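Local coordinates for protein L-threonine-O-3-phosphate decarboxylase (Porphyromonas gingivalis, PDB 3FKD) that probably binds pyridoxal 5'-phosphate and probably decarboxylates L-threonine O-3-phosphate, as a member of the class I and II aminotransferase family, at residues V18-T23 / Y300-R305; F172-V177 / K252-T257; T262-L267 / L330-L335; F280-K285 / V318-Q323. All blocks are in the same frame, centred on the assembly; numbering follows the deposited sequence.

Overall arrangement
Contacts 1, 3 and 4 lie together in the smaller, C-terminal sheet-and-helix unit, whereas buried contact 2 ties it, through an amide-hydroxyl bond and an aromatic pair, to a loop following strand 162-166 of the seven-stranded sheet. Contact 4, also buried, joins two strands inside the five-stranded sheet through backbone hydrogen bonds and apolar side chains. Contact 1 adds the short parallel strand 18-19 at the border of that sheet; it is partly buried and crossed by backbone bonds, with an Asx turn inside 18-23. Contact 3 is buried and purely apolar, pairing two helices whose L264, L335 and F331 rest on contact 4. Contacts 2 and 3 share helix 250-266, and W253 and T257 of contact 2 are hydrogen-bonded to T322 of contact 4.

Contact 1: residues V18-T23 / Y300-R305; sequences VNFSTT and YNMLIR
The phenyl ring of F20 has the carbonyl oxygen of L303 at its edge, close to the ring plane, while the selenomethionine M302 approaches obliquely. F20 and M302 run side by side in the same direction, with CE2 of F20 3.6 Å from CG of M302. SE of M302 sits 5.0 Å from the centroid of the F20 ring and 55° off its normal, a Met-aromatic contact. F331 of helix 325-339 touches both residues. The second flat group, the amide of N19, is swung anti to its own backbone N (chi1 -159°), so that OD1 accepts two bonds from S21. S21 N reaches N19 OD1 at 2.9 Å from 34° above the amide plane, closing an Asx turn; S21 OG lies in that plane, on a lone pair, 2.8 Å from N19 OD1. OG of S21 also rests 3.5 Å from CD2 of L303. The backbones form a short parallel ladder, V18 opposite M302 and N19 opposite L303. Its bonds run from V18 N to N301 O (3.2 Å), from L303 N to V18 O (2.9 Å) and from F20 N to L303 O (2.7 Å). Past the ladder the chain turns, and S21 O is taken by R319 of strand 317-321. The chemistry thus divides in two: L303 O is held by the F20 amide where it may also be favoured by the weakly positive ring edge, while the doubly gripped N19 oxygen probably fixes the turn at N19-S21 that follows the bridged pairs.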
# COMPACT_ATOMS: atom_id res chain seq x y z
N VAL A 18 -23.10 12.52 11.63
CA VAL A 18 -23.56 11.14 11.46
C VAL A 18 -23.38 10.67 10.02
O VAL A 18 -23.88 11.33 9.08
CB VAL A 18 -25.03 11.01 11.87
CG1 VAL A 18 -25.53 9.55 11.74
CG2 VAL A 18 -25.22 11.56 13.29
N ASN A 19 -22.68 9.56 9.83
CA ASN A 19 -22.25 9.16 8.50
C ASN A 19 -23.10 8.07 7.87
O ASN A 19 -23.15 6.96 8.39
CB ASN A 19 -20.80 8.75 8.50
CG ASN A 19 -20.18 8.83 7.13
OD1 ASN A 19 -20.87 8.98 6.13
ND2 ASN A 19 -18.87 8.74 7.07
N PHE A 20 -23.76 8.40 6.76
CA PHE A 20 -24.67 7.50 6.04
C PHE A 20 -24.00 7.13 4.69
O PHE A 20 -24.53 6.34 3.91
CB PHE A 20 -26.07 8.16 5.80
CG PHE A 20 -26.89 8.39 7.06
CD1 PHE A 20 -27.83 7.46 7.48
CD2 PHE A 20 -26.73 9.53 7.80
CE1 PHE A 20 -28.56 7.65 8.65
CE2 PHE A 20 -27.46 9.72 8.96
CZ PHE A 20 -28.37 8.77 9.39
N SER A 21 -22.82 7.67 4.43
CA SER A 21 -22.18 7.56 3.12
C SER A 21 -21.15 6.41 2.93
O SER A 21 -20.63 6.24 1.84
CB SER A 21 -21.49 8.86 2.80
OG SER A 21 -20.22 8.88 3.42
N THR A 22 -20.85 5.65 3.99
CA THR A 22 -19.87 4.60 3.88
C THR A 22 -20.49 3.20 3.96
O THR A 22 -21.47 3.00 4.63
CB THR A 22 -18.64 4.78 4.89
OG1 THR A 22 -18.92 4.21 6.18
CG2 THR A 22 -18.24 6.26 5.05
N THR A 23 -19.91 2.25 3.24
CA THR A 23 -20.34 0.88 3.34
C THR A 23 -19.45 0.16 4.34
O THR A 23 -19.27 -1.03 4.24
CB THR A 23 -20.29 0.16 1.99
OG1 THR A 23 -18.98 0.24 1.44
CG2 THR A 23 -21.31 0.79 1.00
N TYR A 300 -28.39 19.63 8.46
CA TYR A 300 -28.65 18.60 9.44
C TYR A 300 -27.43 17.74 9.89
O TYR A 300 -27.60 16.77 10.61
CB TYR A 300 -29.79 17.72 8.91
CG TYR A 300 -31.16 18.33 9.12
CD1 TYR A 300 -31.84 18.13 10.31
CD2 TYR A 300 -31.78 19.10 8.12
CE1 TYR A 300 -33.08 18.67 10.53
CE2 TYR A 300 -33.02 19.65 8.33
CZ TYR A 300 -33.68 19.43 9.54
OH TYR A 300 -34.93 19.96 9.78
N ASN A 301 -26.21 18.10 9.46
CA ASN A 301 -25.01 17.43 9.96
C ASN A 301 -24.92 15.95 9.65
O ASN A 301 -24.32 15.19 10.40
CB ASN A 301 -24.95 17.56 11.47
CG ASN A 301 -24.84 18.99 11.92
OD1 ASN A 301 -23.84 19.68 11.61
ND2 ASN A 301 -25.87 19.48 12.67
N MSE A 302 -25.53 15.56 8.54
CA MSE A 302 -25.55 14.17 8.12
C MSE A 302 -24.88 14.00 6.78
O MSE A 302 -25.20 14.70 5.82
CB MSE A 302 -26.98 13.68 8.03
CG MSE A 302 -27.57 13.33 9.37
SE MSE A 302 -29.51 13.07 9.31
CE MSE A 302 -30.08 14.65 10.34
N LEU A 303 -23.97 13.04 6.70
CA LEU A 303 -23.33 12.77 5.43
C LEU A 303 -23.98 11.62 4.66
O LEU A 303 -24.28 10.59 5.22
CB LEU A 303 -21.80 12.58 5.56
CG LEU A 303 -21.05 12.62 4.21
CD1 LEU A 303 -21.14 14.00 3.58
CD2 LEU A 303 -19.59 12.22 4.33
N ILE A 304 -24.16 11.82 3.36
CA ILE A 304 -24.70 10.79 2.48
C ILE A 304 -23.77 10.64 1.29
O ILE A 304 -23.01 11.55 0.99
CB ILE A 304 -26.12 11.17 1.97
CG1 ILE A 304 -26.06 12.32 0.97
CG2 ILE A 304 -26.95 11.61 3.11
CD1 ILE A 304 -27.34 12.64 0.38
N ARG A 305 -23.82 9.49 0.61
CA ARG A 305 -23.10 9.28 -0.64
C ARG A 305 -23.88 9.66 -1.92
O ARG A 305 -24.78 8.96 -2.36
CB ARG A 305 -22.62 7.82 -0.71
CG ARG A 305 -21.98 7.40 -2.01
CD ARG A 305 -20.57 7.96 -2.22
NE ARG A 305 -19.69 6.99 -2.89
CZ ARG A 305 -19.50 6.97 -4.21
NH1 ARG A 305 -20.11 7.86 -4.99
NH2 ARG A 305 -18.70 6.07 -4.76

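Contact 2: residues F172-V177 / K252-T257; sequences FTTEEV and KWQRNT
An ST turn in the loop after strand 162-166 meets helix 250-266 here, joining the region of the seven-stranded sheet to a helix of the C-terminal unit. T173 OG1 accepts from the backbone N of E175 at 3.2 Å, which defines the turn and presents T174 to the helix. Q254 has CG anti to its backbone N (chi1 -153°) and an extended chain, and crosses T174 at about a right angle. Its NE2 donates to T174 OG1 over 2.6 Å, with the hydroxyl in the amide plane and a nearly straight N-H...O angle of 172°. One helical position earlier, W253 brings its six-membered ring to F172. CZ3 of W253 stands 3.7 Å above the plane of the F172 ring, shifted toward the rim. The planes meet at 58° with centroids 5.1 Å apart, so the pair is neither a stack nor edge-to-face. The aromatic contact is buried, and the amide-hydroxyl bond lies nearer the surface. Around the aromatic pair, Y169 meets the F172 ring edge-to-face and T277 OG1 bonds to F172 O, while W253 NE1 and T257 OG1 tie the helix to T322, just beyond strand 317-321.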
# COMPACT_ATOMS: atom_id res chain seq x y z
N PHE A 172 -22.09 -9.06 5.50
CA PHE A 172 -23.23 -8.14 5.55
C PHE A 172 -24.52 -8.84 5.10
O PHE A 172 -25.44 -8.21 4.64
CB PHE A 172 -23.01 -6.91 4.63
CG PHE A 172 -21.94 -5.96 5.09
CD1 PHE A 172 -22.06 -4.61 4.84
CD2 PHE A 172 -20.80 -6.41 5.76
CE1 PHE A 172 -21.08 -3.72 5.24
CE2 PHE A 172 -19.81 -5.54 6.17
CZ PHE A 172 -19.95 -4.19 5.92
N THR A 173 -24.54 -10.16 5.19
CA THR A 173 -25.68 -10.97 4.82
C THR A 173 -25.78 -12.24 5.67
O THR A 173 -24.75 -12.83 6.09
CB THR A 173 -25.66 -11.41 3.35
OG1 THR A 173 -26.87 -12.12 3.06
CG2 THR A 173 -24.49 -12.37 3.08
N THR A 174 -27.03 -12.64 5.89
CA THR A 174 -27.48 -13.82 6.63
C THR A 174 -27.46 -15.07 5.77
O THR A 174 -27.45 -16.19 6.28
CB THR A 174 -28.97 -13.59 7.00
OG1 THR A 174 -29.08 -12.65 8.07
CG2 THR A 174 -29.68 -14.90 7.36
N GLU A 175 -27.49 -14.88 4.46
CA GLU A 175 -27.67 -15.97 3.51
C GLU A 175 -26.39 -16.77 3.30
O GLU A 175 -25.34 -16.46 3.88
CB GLU A 175 -28.17 -15.42 2.18
CG GLU A 175 -29.36 -14.45 2.31
CD GLU A 175 -30.70 -15.07 1.94
OE1 GLU A 175 -31.13 -16.03 2.62
OE2 GLU A 175 -31.33 -14.57 0.97
N GLU A 176 -26.48 -17.81 2.49
CA GLU A 176 -25.35 -18.71 2.31
C GLU A 176 -24.38 -18.17 1.30
O GLU A 176 -24.75 -17.90 0.17
CB GLU A 176 -25.80 -20.08 1.83
CG GLU A 176 -26.21 -21.00 2.92
CD GLU A 176 -26.01 -22.42 2.51
OE1 GLU A 176 -27.03 -23.04 2.11
OE2 GLU A 176 -24.83 -22.89 2.55
N VAL A 177 -23.14 -18.02 1.70
CA VAL A 177 -22.18 -17.44 0.78
C VAL A 177 -21.19 -18.46 0.25
O VAL A 177 -20.96 -19.52 0.87
CB VAL A 177 -21.40 -16.29 1.42
CG1 VAL A 177 -22.34 -15.13 1.74
CG2 VAL A 177 -20.63 -16.80 2.66
N LYS A 252 -29.64 -7.84 13.52
CA LYS A 252 -30.09 -6.58 14.05
C LYS A 252 -29.87 -5.39 13.06
O LYS A 252 -30.71 -4.50 12.93
CB LYS A 252 -29.46 -6.41 15.44
CG LYS A 252 -29.33 -5.01 15.94
CD LYS A 252 -27.94 -4.44 15.59
CE LYS A 252 -27.66 -3.29 16.53
NZ LYS A 252 -28.29 -3.57 17.90
N TRP A 253 -28.76 -5.38 12.35
CA TRP A 253 -28.53 -4.36 11.33
C TRP A 253 -29.52 -4.44 10.15
O TRP A 253 -30.03 -3.44 9.67
CB TRP A 253 -27.11 -4.50 10.81
CG TRP A 253 -26.54 -3.25 10.18
CD1 TRP A 253 -27.05 -1.97 10.26
CD2 TRP A 253 -25.32 -3.16 9.43
NE1 TRP A 253 -26.23 -1.11 9.57
CE2 TRP A 253 -25.15 -1.81 9.08
CE3 TRP A 253 -24.35 -4.10 9.04
CZ2 TRP A 253 -24.04 -1.36 8.35
CZ3 TRP A 253 -23.27 -3.66 8.31
CH2 TRP A 253 -23.12 -2.30 7.96
N GLN A 254 -29.74 -5.66 9.68
CA GLN A 254 -30.58 -5.99 8.55
C GLN A 254 -32.00 -5.56 8.89
O GLN A 254 -32.70 -4.97 8.09
CB GLN A 254 -30.51 -7.51 8.38
CG GLN A 254 -30.74 -8.12 7.04
CD GLN A 254 -30.08 -9.51 6.95
OE1 GLN A 254 -29.29 -9.81 6.02
NE2 GLN A 254 -30.37 -10.35 7.96
N ARG A 255 -32.41 -5.84 10.12
CA ARG A 255 -33.74 -5.54 10.56
C ARG A 255 -33.97 -4.04 10.81
O ARG A 255 -35.03 -3.52 10.50
CB ARG A 255 -34.14 -6.50 11.71
CG ARG A 255 -34.78 -5.93 12.92
CD ARG A 255 -35.08 -7.03 13.92
NE ARG A 255 -34.09 -7.17 15.01
CZ ARG A 255 -33.90 -6.27 15.98
NH1 ARG A 255 -34.61 -5.14 16.01
NH2 ARG A 255 -33.00 -6.49 16.94
N ASN A 256 -32.99 -3.32 11.32
CA ASN A 256 -33.09 -1.86 11.34
C ASN A 256 -33.16 -1.29 9.92
O ASN A 256 -33.62 -0.17 9.72
CB ASN A 256 -31.88 -1.26 12.03
CG ASN A 256 -31.82 -1.62 13.48
OD1 ASN A 256 -32.86 -1.79 14.12
ND2 ASN A 256 -30.61 -1.75 14.01
N THR A 257 -32.67 -2.04 8.95
CA THR A 257 -32.66 -1.60 7.58
C THR A 257 -34.08 -1.68 6.97
O THR A 257 -34.49 -0.82 6.17
CB THR A 257 -31.69 -2.46 6.77
OG1 THR A 257 -30.36 -2.22 7.21
CG2 THR A 257 -31.80 -2.14 5.33

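Contact 3: residues T262-L267 / L330-L335; sequences TALNRL and LFIKAL
Two helices of the C-terminal unit, 250-266 and 325-339, lie side by side here, and the contact is their apolar seam. The axes of 262-266 and 330-335 run nearly parallel, 15° apart, and approach no closer than 10.5 Å, a spacing bridged by large aliphatic side chains. I332 does most of the bridging. Its CG1 is anti to the carbonyl carbon and chi2 of -89° bends CD1 over, so that this methyl lies 3.6 Å from CB of A263 and 3.4 Å from CD2 of L264. The same CD2 of L264 is a three-way meeting point, also touching CD2 of L335 at 3.5 Å. At the edge of the F331 ring, near its plane, L264 CD2 comes within 3.9 Å of CE2. L267, in the turn after the helix, closes the seam: its CD1 is 4.1 Å from CG2 of I332, and its CD2 is 3.9 Å from CG of L335. No hydrogen bond crosses the interface, so it holds by apolar contact alone. L264 and L335 also reach F280 and L282 of strand 279-284, so both helices stack on one side of the five-stranded sheet, as in a layered alpha/beta domain.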
# COMPACT_ATOMS: atom_id res chain seq x y z
N THR A 262 -38.83 1.03 4.91
CA THR A 262 -40.26 1.19 5.03
C THR A 262 -40.63 2.64 5.26
O THR A 262 -41.49 3.21 4.56
CB THR A 262 -40.77 0.39 6.24
OG1 THR A 262 -40.52 -1.01 6.05
CG2 THR A 262 -42.25 0.65 6.46
N ALA A 263 -40.01 3.25 6.26
CA ALA A 263 -40.23 4.66 6.49
C ALA A 263 -39.83 5.46 5.26
O ALA A 263 -40.60 6.33 4.84
CB ALA A 263 -39.49 5.13 7.71
N LEU A 264 -38.68 5.16 4.64
CA LEU A 264 -38.31 5.92 3.47
C LEU A 264 -39.33 5.86 2.30
O LEU A 264 -39.58 6.87 1.64
CB LEU A 264 -36.90 5.58 2.99
CG LEU A 264 -35.76 6.17 3.85
CD1 LEU A 264 -34.44 5.58 3.47
CD2 LEU A 264 -35.69 7.68 3.82
N ASN A 265 -39.89 4.68 2.02
CA ASN A 265 -40.79 4.58 0.90
C ASN A 265 -42.08 5.39 1.18
O ASN A 265 -42.65 6.03 0.29
CB ASN A 265 -41.10 3.12 0.56
CG ASN A 265 -39.98 2.44 -0.22
OD1 ASN A 265 -39.35 3.05 -1.08
ND2 ASN A 265 -39.74 1.17 0.08
N ARG A 266 -42.50 5.39 2.44
CA ARG A 266 -43.68 6.14 2.81
C ARG A 266 -43.55 7.58 2.39
O ARG A 266 -44.56 8.25 2.12
CB ARG A 266 -43.89 6.11 4.32
CG ARG A 266 -44.53 4.86 4.80
CD ARG A 266 -45.09 5.15 6.13
NE ARG A 266 -45.92 4.05 6.59
CZ ARG A 266 -46.40 3.96 7.82
NH1 ARG A 266 -46.12 4.92 8.71
NH2 ARG A 266 -47.15 2.93 8.15
N LEU A 267 -42.32 8.07 2.37
CA LEU A 267 -42.09 9.45 1.96
C LEU A 267 -42.52 9.60 0.52
O LEU A 267 -42.39 8.66 -0.27
CB LEU A 267 -40.62 9.86 2.15
CG LEU A 267 -40.39 10.65 3.45
CD1 LEU A 267 -41.06 9.95 4.61
CD2 LEU A 267 -38.92 10.93 3.73
N LEU A 330 -34.17 10.30 12.83
CA LEU A 330 -33.82 11.69 12.64
C LEU A 330 -33.35 12.04 11.21
O LEU A 330 -33.33 13.21 10.81
CB LEU A 330 -32.75 12.03 13.65
CG LEU A 330 -32.18 13.43 13.63
CD1 LEU A 330 -33.31 14.44 13.44
CD2 LEU A 330 -31.40 13.65 14.93
N PHE A 331 -32.97 11.02 10.44
CA PHE A 331 -32.62 11.25 9.05
C PHE A 331 -33.88 11.35 8.19
O PHE A 331 -33.91 12.05 7.19
CB PHE A 331 -31.70 10.12 8.56
CG PHE A 331 -31.54 10.06 7.08
CD1 PHE A 331 -30.33 10.35 6.49
CD2 PHE A 331 -32.60 9.70 6.27
CE1 PHE A 331 -30.18 10.28 5.11
CE2 PHE A 331 -32.47 9.64 4.89
CZ PHE A 331 -31.26 9.92 4.31
N ILE A 332 -34.93 10.65 8.61
CA ILE A 332 -36.22 10.74 7.94
C ILE A 332 -36.86 12.15 8.00
O ILE A 332 -37.46 12.61 7.04
CB ILE A 332 -37.19 9.72 8.51
CG1 ILE A 332 -36.68 8.32 8.26
CG2 ILE A 332 -38.60 9.91 7.89
CD1 ILE A 332 -37.13 7.78 6.95
N LYS A 333 -36.76 12.84 9.14
CA LYS A 333 -37.22 14.21 9.22
C LYS A 333 -36.33 15.08 8.35
O LYS A 333 -36.80 15.83 7.51
CB LYS A 333 -37.22 14.69 10.66
CG LYS A 333 -38.01 13.74 11.54
CD LYS A 333 -38.52 14.38 12.83
CE LYS A 333 -39.58 13.48 13.46
NZ LYS A 333 -39.62 13.56 14.97
N ALA A 334 -35.02 14.96 8.56
CA ALA A 334 -34.06 15.68 7.76
C ALA A 334 -34.48 15.63 6.30
O ALA A 334 -34.53 16.65 5.63
CB ALA A 334 -32.69 15.08 7.95
N LEU A 335 -34.80 14.44 5.82
CA LEU A 335 -35.19 14.27 4.42
C LEU A 335 -36.58 14.91 4.08
O LEU A 335 -36.71 15.70 3.11
CB LEU A 335 -35.13 12.78 4.07
CG LEU A 335 -35.42 12.37 2.63
CD1 LEU A 335 -34.60 13.19 1.69
CD2 LEU A 335 -35.16 10.88 2.47

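Contact 4: residues F280-K285 / V318-Q323; sequences FLLRLK and VRITTQ
F280 holds CG in the crowded position between its backbone N and carbonyl carbon (chi1 52°), which lays the ring across the neighbouring strand. The carbonyl O of I320 stands 3.4 Å above the plane of the F280 ring, over its centre, and CB of I320 lies 3.6 Å from CE1 of F280. At the ring edge and in plane is T322 OG1, 3.7 Å from CE2 of F280; that hydroxyl is hydrogen-bonded to T257. V318 has CG1 anti to the carbonyl carbon (chi1 -54°), which puts CG2 in the crowded position beside L282, whose CD1 it meets at 3.6 Å. F280, L282, V318 and I320 share one face, where L282 meets L335 and I320 meets F331 of helix 325-339, while F280 meets L264 of helix 250-266. F280-I320 and L282-V318 are antiparallel hydrogen-bonded pairs. I320 N gives to F280 O at 2.9 Å, V318 N to L282 O at 3.0 Å and L282 N to V318 O at 2.9 Å, all nearly along the C=O axes. F280 N meets I320 O from above the carbonyl plane. Between them L281 and R319 form a non-hydrogen-bonded pair on the opposite face, where the R319 guanidinium turns away to S21 O. The axes of 280-284 and 318-321 run 134° apart, well off strictly antiparallel. Strand 317-321 is central in the five-stranded mixed sheet, consistent with the small domain of fold-type I pyridoxal phosphate enzymes.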
# COMPACT_ATOMS: atom_id res chain seq x y z
N PHE A 280 -28.15 0.65 0.65
CA PHE A 280 -29.13 0.62 -0.46
C PHE A 280 -29.11 1.93 -1.26
O PHE A 280 -28.68 2.96 -0.78
CB PHE A 280 -30.57 0.35 0.10
CG PHE A 280 -30.96 1.28 1.21
CD1 PHE A 280 -31.44 2.55 0.92
CD2 PHE A 280 -30.75 0.93 2.53
CE1 PHE A 280 -31.76 3.43 1.93
CE2 PHE A 280 -31.04 1.81 3.54
CZ PHE A 280 -31.57 3.07 3.23
N LEU A 281 -29.60 1.88 -2.49
CA LEU A 281 -29.83 3.08 -3.29
C LEU A 281 -31.24 3.72 -3.00
O LEU A 281 -32.26 3.03 -2.89
CB LEU A 281 -29.68 2.69 -4.77
CG LEU A 281 -28.44 2.91 -5.65
CD1 LEU A 281 -27.15 3.30 -4.96
CD2 LEU A 281 -28.21 1.70 -6.52
N LEU A 282 -31.29 5.03 -2.83
CA LEU A 282 -32.56 5.70 -3.01
C LEU A 282 -32.57 6.73 -4.17
O LEU A 282 -31.56 7.41 -4.45
CB LEU A 282 -33.12 6.26 -1.69
CG LEU A 282 -32.88 7.66 -1.13
CD1 LEU A 282 -33.04 8.79 -2.17
CD2 LEU A 282 -33.87 7.84 0.03
N ARG A 283 -33.71 6.81 -4.84
CA ARG A 283 -33.91 7.73 -5.97
C ARG A 283 -34.78 8.90 -5.59
O ARG A 283 -35.88 8.72 -5.04
CB ARG A 283 -34.57 7.00 -7.13
CG ARG A 283 -34.21 7.53 -8.50
CD ARG A 283 -35.12 6.92 -9.54
NE ARG A 283 -34.39 6.70 -10.79
CZ ARG A 283 -34.58 7.40 -11.89
NH1 ARG A 283 -33.86 7.15 -12.98
NH2 ARG A 283 -35.49 8.36 -11.91
N LEU A 284 -34.29 10.11 -5.83
CA LEU A 284 -35.14 11.27 -5.74
C LEU A 284 -35.99 11.37 -7.00
O LEU A 284 -35.45 11.37 -8.09
CB LEU A 284 -34.31 12.53 -5.59
CG LEU A 284 -33.40 12.51 -4.37
CD1 LEU A 284 -32.90 13.90 -4.09
CD2 LEU A 284 -34.17 12.02 -3.19
N LYS A 285 -37.32 11.41 -6.85
CA LYS A 285 -38.23 11.74 -7.96
C LYS A 285 -37.87 13.11 -8.54
O LYS A 285 -37.71 13.26 -9.74
CB LYS A 285 -39.69 11.71 -7.49
CG LYS A 285 -40.63 12.63 -8.28
CD LYS A 285 -41.78 13.23 -7.40
CE LYS A 285 -42.86 12.22 -7.04
NZ LYS A 285 -43.63 12.65 -5.84
N VAL A 318 -28.72 8.46 -4.54
CA VAL A 318 -27.80 8.43 -3.41
C VAL A 318 -27.68 7.02 -2.84
O VAL A 318 -28.62 6.24 -2.90
CB VAL A 318 -28.20 9.42 -2.28
CG1 VAL A 318 -28.37 10.81 -2.83
CG2 VAL A 318 -29.47 8.97 -1.60
N ARG A 319 -26.52 6.70 -2.30
CA ARG A 319 -26.35 5.46 -1.54
C ARG A 319 -26.47 5.80 -0.05
O ARG A 319 -25.84 6.74 0.41
CB ARG A 319 -24.99 4.79 -1.83
CG ARG A 319 -24.90 3.32 -1.34
CD ARG A 319 -23.56 2.72 -1.49
NE ARG A 319 -22.61 3.53 -0.76
CZ ARG A 319 -21.32 3.63 -1.05
NH1 ARG A 319 -20.78 2.94 -2.07
NH2 ARG A 319 -20.56 4.41 -0.31
N ILE A 320 -27.29 5.03 0.67
CA ILE A 320 -27.47 5.20 2.11
C ILE A 320 -27.21 3.92 2.93
O ILE A 320 -27.82 2.88 2.63
CB ILE A 320 -28.90 5.62 2.44
CG1 ILE A 320 -29.39 6.76 1.53
CG2 ILE A 320 -29.04 5.97 3.94
CD1 ILE A 320 -29.24 8.12 2.11
N THR A 321 -26.34 3.98 3.94
CA THR A 321 -26.17 2.89 4.90
C THR A 321 -26.93 3.12 6.20
O THR A 321 -26.71 4.11 6.90
CB THR A 321 -24.68 2.67 5.29
OG1 THR A 321 -23.89 2.65 4.11
CG2 THR A 321 -24.50 1.36 6.08
N THR A 322 -27.78 2.16 6.55
CA THR A 322 -28.46 2.13 7.85
C THR A 322 -27.53 2.38 9.04
O THR A 322 -26.62 1.62 9.30
CB THR A 322 -29.15 0.78 8.01
OG1 THR A 322 -30.00 0.56 6.89
CG2 THR A 322 -29.91 0.65 9.39
N GLN A 323 -27.80 3.46 9.76
CA GLN A 323 -27.10 3.82 10.98
C GLN A 323 -27.95 3.37 12.18
O GLN A 323 -28.70 2.41 12.07
CB GLN A 323 -26.80 5.31 10.98
CG GLN A 323 -25.85 5.74 9.82
CD GLN A 323 -24.56 4.85 9.74
OE1 GLN A 323 -23.81 4.73 10.71
NE2 GLN A 323 -24.35 4.20 8.60